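Local coordinates for replication protein A (Methanococcus maripaludis, PDB 3E0E), which probably binds DNA as part of a longer protein, of which this chain is an OB-fold domain, at residues 24-29 against 59-64. Residues are numbered along the deposited sequence; the frame is centred on the assembly and turned at random.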
ATOM      1  N   TYR A  24       6.224   2.209  -7.863  1.00 17.84           N
ATOM      2  CA  TYR A  24       6.564   1.739  -9.198  1.00 16.88           C
ATOM      3  C   TYR A  24       5.639   2.283 -10.275  1.00 16.45           C
ATOM      4  O   TYR A  24       4.567   2.805  -9.981  1.00 15.27           O
ATOM      5  CB  TYR A  24       6.576   0.210  -9.214  1.00 19.12           C
ATOM      6  CG  TYR A  24       7.534  -0.361  -8.194  1.00 22.30           C
ATOM      7  CD1 TYR A  24       7.103  -0.688  -6.912  1.00 23.11           C
ATOM      8  CD2 TYR A  24       8.889  -0.508  -8.493  1.00 24.50           C
ATOM      9  CE1 TYR A  24       7.995  -1.143  -5.947  1.00 23.83           C
ATOM     10  CE2 TYR A  24       9.792  -0.961  -7.536  1.00 24.84           C
ATOM     11  CZ  TYR A  24       9.338  -1.276  -6.264  1.00 24.61           C
ATOM     12  OH  TYR A  24      10.226  -1.706  -5.306  1.00 26.38           O
ATOM     13  N   PRO A  25       6.062   2.189 -11.544  1.00 14.74           N
ATOM     14  CA  PRO A  25       5.256   2.681 -12.662  1.00 14.76           C
ATOM     15  C   PRO A  25       3.912   1.980 -12.758  1.00 12.60           C
ATOM     16  O   PRO A  25       3.825   0.761 -12.597  1.00 12.72           O
ATOM     17  CB  PRO A  25       6.133   2.391 -13.871  1.00 15.09           C
ATOM     18  CG  PRO A  25       7.515   2.499 -13.320  1.00 15.02           C
ATOM     19  CD  PRO A  25       7.396   1.771 -12.008  1.00 14.83           C
ATOM     20  N   LYS A  26       2.870   2.760 -13.026  1.00 13.87           N
ATOM     21  CA  LYS A  26       1.522   2.231 -13.162  1.00 12.50           C
ATOM     22  C   LYS A  26       1.439   1.345 -14.402  1.00 12.96           C
ATOM     23  O   LYS A  26       2.042   1.644 -15.435  1.00 13.28           O
ATOM     24  CB  LYS A  26       0.520   3.385 -13.283  1.00 13.12           C
ATOM     25  CG  LYS A  26      -0.926   2.958 -13.373  1.00 15.42           C
ATOM     26  CD  LYS A  26      -1.859   4.152 -13.547  1.00 15.68           C
ATOM     27  CE  LYS A  26      -1.577   4.928 -14.828  1.00 16.65           C
ATOM     28  NZ  LYS A  26      -2.700   5.861 -15.170  1.00 16.20           N
ATOM     29  N   LYS A  27       0.692   0.254 -14.291  1.00 10.56           N
ATOM     30  CA  LYS A  27       0.514  -0.675 -15.401  1.00 12.42           C
ATOM     31  C   LYS A  27      -0.964  -0.712 -15.761  1.00 12.59           C
ATOM     32  O   LYS A  27      -1.806  -0.943 -14.899  1.00 12.81           O
ATOM     33  CB  LYS A  27       0.995  -2.066 -14.990  1.00 14.36           C
ATOM     34  CG  LYS A  27       2.469  -2.103 -14.604  1.00 18.62           C
ATOM     35  CD  LYS A  27       2.842  -3.411 -13.936  1.00 22.65           C
ATOM     36  CE  LYS A  27       4.322  -3.453 -13.586  1.00 24.41           C
ATOM     37  NZ  LYS A  27       4.705  -2.322 -12.694  1.00 26.97           N
ATOM     38  N   GLU A  28      -1.280  -0.478 -17.032  1.00 12.63           N
ATOM     39  CA  GLU A  28      -2.663  -0.485 -17.480  1.00 14.44           C
ATOM     40  C   GLU A  28      -2.932  -1.714 -18.316  1.00 13.91           C
ATOM     41  O   GLU A  28      -2.057  -2.185 -19.040  1.00 16.77           O
ATOM     42  CB  GLU A  28      -2.970   0.770 -18.286  1.00 16.70           C
ATOM     43  CG  GLU A  28      -2.868   2.031 -17.467  1.00 20.67           C
ATOM     44  CD  GLU A  28      -3.496   3.208 -18.160  1.00 22.19           C
ATOM     45  OE1 GLU A  28      -4.644   3.068 -18.631  1.00 24.65           O
ATOM     46  OE2 GLU A  28      -2.846   4.270 -18.226  1.00 22.18           O
ATOM     47  N   PHE A  29      -4.156  -2.220 -18.230  1.00 12.70           N
ATOM     48  CA  PHE A  29      -4.510  -3.427 -18.955  1.00 12.36           C
ATOM     49  C   PHE A  29      -6.016  -3.577 -19.106  1.00 14.75           C
ATOM     50  O   PHE A  29      -6.783  -2.732 -18.656  1.00 14.15           O
ATOM     51  CB  PHE A  29      -3.938  -4.623 -18.195  1.00 10.88           C
ATOM     52  CG  PHE A  29      -4.339  -4.658 -16.749  1.00 11.32           C
ATOM     53  CD1 PHE A  29      -5.475  -5.344 -16.344  1.00 11.34           C
ATOM     54  CD2 PHE A  29      -3.597  -3.975 -15.790  1.00 11.54           C
ATOM     55  CE1 PHE A  29      -5.869  -5.354 -15.008  1.00 13.89           C
ATOM     56  CE2 PHE A  29      -3.986  -3.977 -14.449  1.00 12.82           C
ATOM     57  CZ  PHE A  29      -5.123  -4.668 -14.059  1.00 13.34           C
ATOM     58  N   LEU A  59      -7.310   3.978  -7.755  1.00 10.14           N
ATOM     59  CA  LEU A  59      -6.307   4.285  -6.747  1.00 11.48           C
ATOM     60  C   LEU A  59      -4.897   4.222  -7.324  1.00 10.95           C
ATOM     61  O   LEU A  59      -3.944   4.670  -6.697  1.00 11.64           O
ATOM     62  CB  LEU A  59      -6.434   3.340  -5.551  1.00 12.76           C
ATOM     63  CG  LEU A  59      -7.663   3.595  -4.678  1.00 13.89           C
ATOM     64  CD1 LEU A  59      -7.629   2.667  -3.477  1.00 16.26           C
ATOM     65  CD2 LEU A  59      -7.680   5.049  -4.222  1.00 14.34           C
ATOM     66  N   ALA A  60      -4.757   3.665  -8.523  1.00 11.06           N
ATOM     67  CA  ALA A  60      -3.442   3.588  -9.139  1.00 11.23           C
ATOM     68  C   ALA A  60      -2.989   4.985  -9.548  1.00 11.68           C
ATOM     69  O   ALA A  60      -1.819   5.204  -9.847  1.00 12.61           O
ATOM     70  CB  ALA A  60      -3.477   2.665 -10.354  1.00 12.54           C
ATOM     71  N   ASP A  61      -3.926   5.930  -9.571  1.00 10.32           N
ATOM     72  CA  ASP A  61      -3.604   7.304  -9.930  1.00 10.94           C
ATOM     73  C   ASP A  61      -3.532   8.213  -8.709  1.00 13.52           C
ATOM     74  O   ASP A  61      -3.383   9.430  -8.837  1.00 14.70           O
ATOM     75  CB  ASP A  61      -4.624   7.840 -10.935  1.00  9.24           C
ATOM     76  CG  ASP A  61      -4.341   7.366 -12.347  1.00 10.53           C
ATOM     77  OD1 ASP A  61      -5.303   7.086 -13.090  1.00 11.80           O
ATOM     78  OD2 ASP A  61      -3.148   7.279 -12.717  1.00 11.96           O
ATOM     79  N   PHE A  62      -3.632   7.618  -7.524  1.00 13.27           N
ATOM     80  CA  PHE A  62      -3.550   8.385  -6.286  1.00 13.95           C
ATOM     81  C   PHE A  62      -2.170   9.044  -6.210  1.00 14.94           C
ATOM     82  O   PHE A  62      -1.153   8.395  -6.458  1.00 14.48           O
ATOM     83  CB  PHE A  62      -3.742   7.463  -5.084  1.00 11.95           C
ATOM     84  CG  PHE A  62      -3.798   8.187  -3.776  1.00 12.64           C
ATOM     85  CD1 PHE A  62      -4.967   8.808  -3.361  1.00 13.03           C
ATOM     86  CD2 PHE A  62      -2.675   8.258  -2.962  1.00 12.56           C
ATOM     87  CE1 PHE A  62      -5.017   9.494  -2.146  1.00 13.12           C
ATOM     88  CE2 PHE A  62      -2.714   8.937  -1.753  1.00 11.61           C
ATOM     89  CZ  PHE A  62      -3.885   9.555  -1.343  1.00 10.57           C
ATOM     90  N   GLU A  63      -2.135  10.329  -5.869  1.00 17.02           N
ATOM     91  CA  GLU A  63      -0.868  11.043  -5.782  1.00 19.65           C
ATOM     92  C   GLU A  63      -0.083  10.656  -4.533  1.00 18.56           C
ATOM     93  O   GLU A  63      -0.371  11.118  -3.431  1.00 17.94           O
ATOM     94  CB  GLU A  63      -1.104  12.559  -5.808  1.00 24.18           C
ATOM     95  CG  GLU A  63      -2.041  13.070  -4.725  1.00 29.36           C
ATOM     96  CD  GLU A  63      -2.157  14.586  -4.705  1.00 32.49           C
ATOM     97  OE1 GLU A  63      -2.656  15.164  -5.695  1.00 35.31           O
ATOM     98  OE2 GLU A  63      -1.744  15.197  -3.696  1.00 33.41           O
ATOM     99  N   VAL A  64       0.913   9.799  -4.723  1.00 18.68           N
ATOM    100  CA  VAL A  64       1.771   9.331  -3.642  1.00 19.13           C
ATOM    101  C   VAL A  64       3.213   9.499  -4.090  1.00 18.59           C
ATOM    102  O   VAL A  64       3.537   9.264  -5.255  1.00 18.89           O
ATOM    103  CB  VAL A  64       1.504   7.844  -3.310  1.00 20.55           C
ATOM    104  CG1 VAL A  64       2.771   7.180  -2.783  1.00 22.24           C
ATOM    105  CG2 VAL A  64       0.411   7.744  -2.269  1.00 22.97           C
TER
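K26 meets A60 and D61 through one long side chain, a worked example of how one lysine can pack with its methylenes and pair with its ammonium at once. Where the segment 24-29 starts, P25 O accepts a weak hydrogen bond from K27 NZ, within the segment. The side chain of K26 sets out toward the 3-10 segment 59-61, and CG stands anti to the backbone N (chi1 -178°), which carries the chain across to the other backbone. Its CD lies 3.9 Å from CB of A60, an aliphatic contact with the buried methyl, and 3.8 Å from A60 O. A bend at chi3 (61°) then turns the end of the chain to the carboxylate of D61. There K26 NZ donates to D61 OD2 at 2.9 Å, on the syn lone pair, while D61 OD1 stays 3.6 Å from the same nitrogen. Further along, E28 adds a weaker, longer salt bridge, its OE2 3.4 Å from K26 NZ. The lysine is thus shared by two acids whose oxygens E28 OE2 and D61 OD2 lie 6.3 Å apart, and its charge probably eases their mutual repulsion. With an alanine here, D61 and E28 would probably lose the cation they share, and the A60 methyl its contact with the lysine CG and CD. In the OB fold the contact ties the end of strand 12-29 to the connection between strands 49-56 and 69-78. Strand 37-46 pairs with strand 12-29 here and joins both sides: Q38 touches E28, A60 and D61, K40 NZ binds the carbonyls of A60 and F62, and F62 packs on I90 and I92 of strand 89-92.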